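Local coordinates for protein lipase (Acinetobacter baumannii, PDB 4OPM) that probably hydrolyses the ester bonds of lipids, working as a lipase of the alpha/beta-hydrolase fold, at residues 54-59 and 75-80; 90-95 and 208-213. One frame throughout, in Å; residues are numbered along the deposited sequence. Where two conformers were deposited one is given.

Pro79 and Gly80, at the end of 75-80, pack against Phe90 and Tyr92 and so join two contacts whose centres lie about 15 Å apart. Contact 1 joins the loops that follow strands 46-50 and 72-76; contact 2 sets the approach to helix 94-107 against helix 190-220. Where they meet, Pro79 CB lies 3.4 Å from Phe90 CE2, and Gly80 N lies 3.7 Å from Tyr92 CE1. A segment of each contact also comes near the probable catalytic triad, Ser120, His274 and Asp245: Asn59 of 54-59 touches Met275, beside the putative histidine, and Val94 of 90-95 packs on Leu121, beside the putative nucleophile.

Contact 1 of 2, residues 54-59 and 75-80; sequences AGSRDN and IPDLPG
Arg57 meets the carboxylate of Asp77 with both its backbone and its side chain. The amide N of Arg57 gives an almost straight hydrogen bond of 2.9 Å (177°) to Asp77 OD1, approaching nearly along the C-O axis. The second oxygen, OD2, takes a clearly bent salt-bridge bond from Arg57 NE at 3.0 Å; it lies close to the guanidinium plane, while NE stands above the carboxylate plane, and the two flat groups are turned 74° apart. Chi1 of 61° sets Arg57 CG between the backbone N and carbonyl carbon, 3.2 Å from Asp77 OD1; from there the chain runs on extended to NE. Ile75 CG2 packs 3.7 Å from Arg57 CB.

A second shell fixes both partners. Asp77 OD2 also accepts from Ser35 OG and Glu83 N, so three bonds converge on one buried oxygen; Arg57 NH1 hydrogen-bonds to Ser37 OG and Ser24 OG, and NH2 forms a salt bridge with Glu83. The 3-10 turn carrying Arg57 is shaped by an ST turn, Ser56 OG accepting from Asp58 N, and by Asn59 OD1, which accepts from Ser56 N at 3.2 Å. The pair joins loops at the C-terminal ends of neighbouring parallel strands 46-50 and 72-76; the former loop commonly contributes to the oxyanion hole in alpha/beta hydrolases, a role only inferred here.

Contact 2 of 2, residues 90-95 and 208-213; sequences FDYSVP and QKLVDQ
The backbone of 90-95 runs close beside helix 190-220 at two points, with CA atoms 5.2 Å apart at Tyr92 and Leu210 and 5.3 Å apart at Ser93 and Gln213. Tyr92 carries most of the packing. Its CG is anti to the carbonyl carbon (chi1 -69°), and the ring meets two successive helix residues with different atoms: CD1 approaches Leu210 CG at 3.6 Å, in one of that leucine's two conformers, while CD2 reaches Lys209 CB at 3.8 Å. The Tyr92 and Leu210 side chains cross at about a right angle, whereas the extended lysine chain runs obliquely past the ring, its CD near CE2. One face of the tyrosine is covered from its own segment, where Phe90 places CD2 over the ring centre, 3.6 Å above the plane. The phenol OH bonds to Gln206 OE1, one turn earlier in the helix. Gln213, also with two conformers, bends at chi2 and in one of them brings OE1 against Ser93 CB and near Asp91 OD1, two acceptors that do not bond.

Helix 190-220 lies in the long insertion between strands 137-143 and 237-242, where alpha/beta hydrolases often carry a cap, whereas helix 94-107 is one of the core helices flanking the sheet; the contact probably joins a cap-like region to the start of a core helix. That start is shaped by Ser93, the N-cap, whose OG bonds to Asn96 N, and by an Asx turn in which Ser93 N donates to Asp91 OD1 (161°).

Two waters bridge the segments. One donates to the carbonyls Tyr92 O at 2.8 Å and Leu210 O at 2.9 Å; another donates to Phe90 O and accepts from the Lys209 NZ amine at 3.2 Å.

Contact 1 of 2, residues 54-59 and 75-80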
ATOM      1  N   ALA A  54      -1.217   8.908  -0.323  1.00 22.10           N
ATOM      2  CA  ALA A  54      -2.085   9.529  -1.346  1.00 22.42           C
ATOM      3  C   ALA A  54      -2.654   8.492  -2.332  1.00 22.80           C
ATOM      4  O   ALA A  54      -3.291   8.869  -3.315  1.00 22.79           O
ATOM      5  CB  ALA A  54      -1.349  10.625  -2.115  1.00 24.03           C
ATOM      6  N   GLY A  55      -2.478   7.208  -2.030  1.00 18.08           N
ATOM      7  CA  GLY A  55      -3.035   6.138  -2.852  1.00 17.72           C
ATOM      8  C   GLY A  55      -4.458   5.828  -2.443  1.00 20.55           C
ATOM      9  O   GLY A  55      -5.117   6.658  -1.809  1.00 19.94           O
ATOM     10  N   SER A  56      -4.950   4.634  -2.811  1.00 17.23           N
ATOM     11  CA  SER A  56      -6.294   4.192  -2.436  1.00 16.46           C
ATOM     12  C   SER A  56      -6.387   2.686  -2.616  1.00 18.67           C
ATOM     13  O   SER A  56      -5.491   2.069  -3.224  1.00 16.11           O
ATOM     14  CB  SER A  56      -7.368   4.907  -3.263  1.00 20.08           C
ATOM     15  OG  SER A  56      -7.509   4.331  -4.550  1.00 22.12           O
ATOM     16  N   ARG A  57      -7.494   2.094  -2.148  1.00 15.86           N
ATOM     17  CA  ARG A  57      -7.736   0.664  -2.319  1.00 15.74           C
ATOM     18  C   ARG A  57      -7.639   0.226  -3.792  1.00 17.63           C
ATOM     19  O   ARG A  57      -7.195  -0.894  -4.061  1.00 17.34           O
ATOM     20  CB  ARG A  57      -9.105   0.265  -1.752  1.00 16.43           C
ATOM     21  CG  ARG A  57     -10.326   0.928  -2.396  1.00 15.80           C
ATOM     22  CD  ARG A  57     -11.535   0.797  -1.507  1.00 17.49           C
ATOM     23  NE  ARG A  57     -12.627   1.675  -1.925  1.00 21.22           N
ATOM     24  CZ  ARG A  57     -13.739   1.261  -2.529  1.00 26.37           C
ATOM     25  NH1 ARG A  57     -13.918  -0.026  -2.798  1.00 16.84           N
ATOM     26  NH2 ARG A  57     -14.689   2.128  -2.849  1.00 21.48           N
ATOM     27  N   ASP A  58      -8.014   1.111  -4.746  1.00 15.17           N
ATOM     28  CA  ASP A  58      -7.991   0.768  -6.178  1.00 14.91           C
ATOM     29  C   ASP A  58      -6.572   0.545  -6.726  1.00 17.48           C
ATOM     30  O   ASP A  58      -6.427  -0.122  -7.758  1.00 16.49           O
ATOM     31  CB  ASP A  58      -8.729   1.831  -6.995  1.00 17.30           C
ATOM     32  CG  ASP A  58     -10.212   1.854  -6.668  1.00 19.36           C
ATOM     33  OD1 ASP A  58     -10.836   0.758  -6.623  1.00 18.28           O
ATOM     34  OD2 ASP A  58     -10.733   2.944  -6.384  1.00 23.50           O
ATOM     35  N   ASN A  59      -5.521   0.985  -5.987  1.00 15.19           N
ATOM     36  CA  ASN A  59      -4.135   0.721  -6.406  1.00 14.61           C
ATOM     37  C   ASN A  59      -3.847  -0.795  -6.487  1.00 18.66           C
ATOM     38  O   ASN A  59      -2.945  -1.202  -7.207  1.00 18.25           O
ATOM     39  CB  ASN A  59      -3.148   1.334  -5.408  1.00 15.35           C
ATOM     40  CG  ASN A  59      -3.095   2.845  -5.347  1.00 24.84           C
ATOM     41  OD1 ASN A  59      -2.485   3.401  -4.433  1.00 21.41           O
ATOM     42  ND2 ASN A  59      -3.659   3.538  -6.331  1.00 20.92           N
ATOM     43  N   ILE A  75      -9.328  -4.829   1.247  1.00 14.89           N
ATOM     44  CA  ILE A  75      -8.494  -3.701   0.807  1.00 13.32           C
ATOM     45  C   ILE A  75      -9.095  -2.384   1.300  1.00 17.92           C
ATOM     46  O   ILE A  75      -9.955  -1.808   0.639  1.00 16.22           O
ATOM     47  CB  ILE A  75      -8.296  -3.657  -0.742  1.00 15.10           C
ATOM     48  CG1 ILE A  75      -8.227  -5.050  -1.393  1.00 15.62           C
ATOM     49  CG2 ILE A  75      -7.083  -2.761  -1.114  1.00 16.38           C
ATOM     50  CD1 ILE A  75      -8.167  -5.014  -2.951  1.00 16.44           C
ATOM     51  N   PRO A  76      -8.608  -1.857   2.417  1.00 17.53           N
ATOM     52  CA  PRO A  76      -9.188  -0.610   2.924  1.00 17.22           C
ATOM     53  C   PRO A  76      -8.620   0.642   2.291  1.00 20.27           C
ATOM     54  O   PRO A  76      -7.452   0.691   1.889  1.00 20.27           O
ATOM     55  CB  PRO A  76      -8.824  -0.641   4.420  1.00 19.87           C
ATOM     56  CG  PRO A  76      -7.544  -1.435   4.483  1.00 23.35           C
ATOM     57  CD  PRO A  76      -7.597  -2.423   3.341  1.00 19.43           C
ATOM     58  N   ASP A  77      -9.454   1.679   2.253  1.00 17.63           N
ATOM     59  CA  ASP A  77      -9.031   3.039   1.989  1.00 16.92           C
ATOM     60  C   ASP A  77      -8.537   3.565   3.329  1.00 19.75           C
ATOM     61  O   ASP A  77      -9.317   3.631   4.290  1.00 19.17           O
ATOM     62  CB  ASP A  77     -10.179   3.917   1.468  1.00 18.37           C
ATOM     63  CG  ASP A  77     -10.472   3.816  -0.009  1.00 21.58           C
ATOM     64  OD1 ASP A  77      -9.507   3.631  -0.799  1.00 20.87           O
ATOM     65  OD2 ASP A  77     -11.632   4.043  -0.386  1.00 23.92           O
ATOM     66  N   LEU A  78      -7.263   3.894   3.437  1.00 17.20           N
ATOM     67  CA  LEU A  78      -6.777   4.425   4.708  1.00 18.16           C
ATOM     68  C   LEU A  78      -7.306   5.832   4.935  1.00 20.26           C
ATOM     69  O   LEU A  78      -7.590   6.533   3.958  1.00 19.35           O
ATOM     70  CB  LEU A  78      -5.221   4.463   4.713  1.00 18.49           C
ATOM     71  CG  LEU A  78      -4.478   3.122   4.617  1.00 22.64           C
ATOM     72  CD1 LEU A  78      -2.997   3.346   4.323  1.00 22.49           C
ATOM     73  CD2 LEU A  78      -4.622   2.308   5.906  1.00 23.61           C
ATOM     74  N   PRO A  79      -7.407   6.286   6.202  1.00 18.63           N
ATOM     75  CA  PRO A  79      -7.732   7.705   6.459  1.00 19.00           C
ATOM     76  C   PRO A  79      -6.894   8.642   5.572  1.00 23.64           C
ATOM     77  O   PRO A  79      -5.679   8.442   5.428  1.00 23.96           O
ATOM     78  CB  PRO A  79      -7.338   7.871   7.927  1.00 20.96           C
ATOM     79  CG  PRO A  79      -7.581   6.526   8.515  1.00 24.88           C
ATOM     80  CD  PRO A  79      -7.082   5.580   7.459  1.00 20.67           C
ATOM     81  N   GLY A  80      -7.563   9.600   4.948  1.00 19.91           N
ATOM     82  CA  GLY A  80      -6.951  10.560   4.041  1.00 20.34           C
ATOM     83  C   GLY A  80      -7.077  10.148   2.590  1.00 24.41           C
ATOM     84  O   GLY A  80      -6.743  10.929   1.701  1.00 25.28           O
TER

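Contact 2 of 2, residues 90-95 and 208-213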
ATOM      1  N   PHE A  90      -8.299  14.609  12.802  1.00 28.90           N
ATOM      2  CA  PHE A  90      -7.748  13.255  12.850  1.00 25.31           C
ATOM      3  C   PHE A  90      -6.212  13.204  12.948  1.00 27.64           C
ATOM      4  O   PHE A  90      -5.503  14.028  12.360  1.00 27.28           O
ATOM      5  CB  PHE A  90      -8.214  12.444  11.628  1.00 24.75           C
ATOM      6  CG  PHE A  90      -7.879  10.970  11.704  1.00 24.26           C
ATOM      7  CD1 PHE A  90      -8.561  10.128  12.582  1.00 25.48           C
ATOM      8  CD2 PHE A  90      -6.870  10.425  10.912  1.00 24.41           C
ATOM      9  CE1 PHE A  90      -8.229   8.767  12.672  1.00 26.35           C
ATOM     10  CE2 PHE A  90      -6.538   9.068  11.003  1.00 26.37           C
ATOM     11  CZ  PHE A  90      -7.213   8.249  11.889  1.00 24.47           C
ATOM     12  N   ASP A  91      -5.720  12.209  13.699  1.00 23.29           N
ATOM     13  CA  ASP A  91      -4.301  11.916  13.882  1.00 22.90           C
ATOM     14  C   ASP A  91      -3.829  10.962  12.752  1.00 25.44           C
ATOM     15  O   ASP A  91      -4.086   9.749  12.796  1.00 23.71           O
ATOM     16  CB  ASP A  91      -4.075  11.318  15.285  1.00 24.40           C
ATOM     17  CG  ASP A  91      -2.699  10.730  15.541  1.00 27.93           C
ATOM     18  OD1 ASP A  91      -1.768  11.003  14.739  1.00 28.48           O
ATOM     19  OD2 ASP A  91      -2.539  10.033  16.558  1.00 27.25           O
ATOM     20  N   TYR A  92      -3.090  11.510  11.769  1.00 22.19           N
ATOM     21  CA  TYR A  92      -2.612  10.764  10.604  1.00 21.22           C
ATOM     22  C   TYR A  92      -1.221  10.121  10.792  1.00 23.67           C
ATOM     23  O   TYR A  92      -0.608   9.699   9.804  1.00 22.07           O
ATOM     24  CB  TYR A  92      -2.575  11.686   9.375  1.00 21.83           C
ATOM     25  CG  TYR A  92      -3.943  12.100   8.891  1.00 22.17           C
ATOM     26  CD1 TYR A  92      -4.642  11.324   7.971  1.00 22.51           C
ATOM     27  CD2 TYR A  92      -4.528  13.285   9.329  1.00 22.87           C
ATOM     28  CE1 TYR A  92      -5.898  11.710   7.507  1.00 21.25           C
ATOM     29  CE2 TYR A  92      -5.786  13.681   8.881  1.00 23.98           C
ATOM     30  CZ  TYR A  92      -6.469  12.887   7.970  1.00 27.06           C
ATOM     31  OH  TYR A  92      -7.707  13.273   7.514  1.00 27.52           O
ATOM     32  N   SER A  93      -0.732  10.011  12.042  1.00 23.02           N
ATOM     33  CA  SER A  93       0.580   9.392  12.259  1.00 22.32           C
ATOM     34  C   SER A  93       0.549   7.905  11.924  1.00 24.72           C
ATOM     35  O   SER A  93      -0.498   7.268  12.083  1.00 24.19           O
ATOM     36  CB  SER A  93       1.033   9.587  13.703  1.00 25.66           C
ATOM     37  OG  SER A  93       0.322   8.727  14.579  1.00 29.29           O
ATOM     38  N   VAL A  94       1.691   7.346  11.470  1.00 21.34           N
ATOM     39  CA  VAL A  94       1.827   5.916  11.143  1.00 21.72           C
ATOM     40  C   VAL A  94       1.410   5.056  12.382  1.00 24.21           C
ATOM     41  O   VAL A  94       0.593   4.155  12.190  1.00 22.58           O
ATOM     42  CB  VAL A  94       3.235   5.562  10.588  1.00 26.35           C
ATOM     43  CG1 VAL A  94       3.431   4.049  10.440  1.00 26.57           C
ATOM     44  CG2 VAL A  94       3.459   6.255   9.249  1.00 25.89           C
ATOM     45  N   PRO A  95       1.855   5.350  13.641  1.00 22.57           N
ATOM     46  CA  PRO A  95       1.367   4.565  14.793  1.00 21.98           C
ATOM     47  C   PRO A  95      -0.165   4.549  14.910  1.00 24.39           C
ATOM     48  O   PRO A  95      -0.724   3.492  15.200  1.00 24.55           O
ATOM     49  CB  PRO A  95       2.002   5.278  16.004  1.00 24.47           C
ATOM     50  CG  PRO A  95       3.248   5.888  15.453  1.00 29.97           C
ATOM     51  CD  PRO A  95       2.850   6.359  14.081  1.00 25.27           C
ATOM     52  N   GLN A 208      -1.243  16.424   3.017  1.00 20.72           N
ATOM     53  CA  GLN A 208      -0.281  17.343   3.616  1.00 21.79           C
ATOM     54  C   GLN A 208      -0.107  17.018   5.117  1.00 23.71           C
ATOM     55  O   GLN A 208       1.027  17.003   5.609  1.00 23.29           O
ATOM     56  CB  GLN A 208      -0.727  18.806   3.401  1.00 24.88           C
ATOM     57  CG  GLN A 208       0.248  19.871   3.953  1.00 48.63           C
ATOM     58  CD  GLN A 208       1.590  19.945   3.235  1.00 76.50           C
ATOM     59  OE1 GLN A 208       2.546  19.223   3.551  1.00 75.14           O
ATOM     60  NE2 GLN A 208       1.704  20.855   2.282  1.00 68.78           N
ATOM     61  N   LYS A 209      -1.218  16.710   5.821  1.00 21.52           N
ATOM     62  CA  LYS A 209      -1.178  16.361   7.250  1.00 22.64           C
ATOM     63  C   LYS A 209      -0.395  15.052   7.449  1.00 25.25           C
ATOM     64  O   LYS A 209       0.434  14.974   8.356  1.00 24.45           O
ATOM     65  CB  LYS A 209      -2.598  16.248   7.843  1.00 25.21           C
ATOM     66  CG  LYS A 209      -3.276  17.595   8.014  1.00 33.84           C
ATOM     67  CD  LYS A 209      -4.712  17.452   8.491  1.00 42.94           C
ATOM     68  CE  LYS A 209      -5.283  18.794   8.880  1.00 53.11           C
ATOM     69  NZ  LYS A 209      -6.694  18.677   9.323  1.00 62.83           N
ATOM     70  N   LEU A 210      -0.647  14.053   6.580  1.00 22.16           N
ATOM     71  CA  LEU A 210       0.040  12.757   6.596  0.50 20.91           C
ATOM     72  C   LEU A 210       1.552  12.966   6.434  1.00 24.78           C
ATOM     73  O   LEU A 210       2.341  12.435   7.217  1.00 24.52           O
ATOM     74  CB  LEU A 210      -0.509  11.850   5.471  0.50 20.14           C
ATOM     75  CG  LEU A 210      -1.781  11.083   5.791  0.50 23.57           C
ATOM     76  CD1 LEU A 210      -2.634  10.886   4.540  0.50 23.41           C
ATOM     77  CD2 LEU A 210      -1.456   9.732   6.400  0.50 25.15           C
ATOM     78  N   VAL A 211       1.946  13.780   5.432  1.00 19.60           N
ATOM     79  CA  VAL A 211       3.350  14.096   5.131  1.00 19.73           C
ATOM     80  C   VAL A 211       4.001  14.810   6.331  1.00 22.98           C
ATOM     81  O   VAL A 211       5.095  14.430   6.732  1.00 23.11           O
ATOM     82  CB  VAL A 211       3.479  14.915   3.822  1.00 22.70           C
ATOM     83  CG1 VAL A 211       4.862  15.553   3.680  1.00 22.56           C
ATOM     84  CG2 VAL A 211       3.176  14.019   2.622  1.00 21.78           C
ATOM     85  N   ASP A 212       3.321  15.805   6.926  1.00 19.05           N
ATOM     86  CA  ASP A 212       3.896  16.514   8.080  1.00 20.51           C
ATOM     87  C   ASP A 212       4.174  15.555   9.241  1.00 23.90           C
ATOM     88  O   ASP A 212       5.212  15.687   9.903  1.00 24.03           O
ATOM     89  CB  ASP A 212       2.972  17.651   8.522  1.00 23.98           C
ATOM     90  CG  ASP A 212       2.995  18.832   7.567  1.00 36.69           C
ATOM     91  OD1 ASP A 212       4.036  19.030   6.889  1.00 37.06           O
ATOM     92  OD2 ASP A 212       2.023  19.618   7.573  1.00 43.86           O
ATOM     93  N   GLN A 213       3.263  14.580   9.461  1.00 20.75           N
ATOM     94  CA  GLN A 213       3.374  13.557  10.506  0.50 21.39           C
ATOM     95  C   GLN A 213       4.556  12.630  10.208  1.00 25.06           C
ATOM     96  O   GLN A 213       5.271  12.215  11.123  1.00 24.11           O
ATOM     97  CB  GLN A 213       2.064  12.746  10.612  0.50 22.45           C
ATOM     98  CG  GLN A 213       0.861  13.528  11.145  0.50 32.48           C
ATOM     99  CD  GLN A 213       0.967  13.845  12.609  0.50 49.56           C
ATOM    100  OE1 GLN A 213       0.805  12.977  13.470  0.50 45.00           O
ATOM    101  NE2 GLN A 213       1.223  15.104  12.920  0.50 42.19           N
TER
HETATM  102  O   HOH W   1      -5.845  16.659  11.615  1.00 51.85           O
HETATM  103  O   HOH W   2       2.013  10.007   8.852  1.00 24.00           O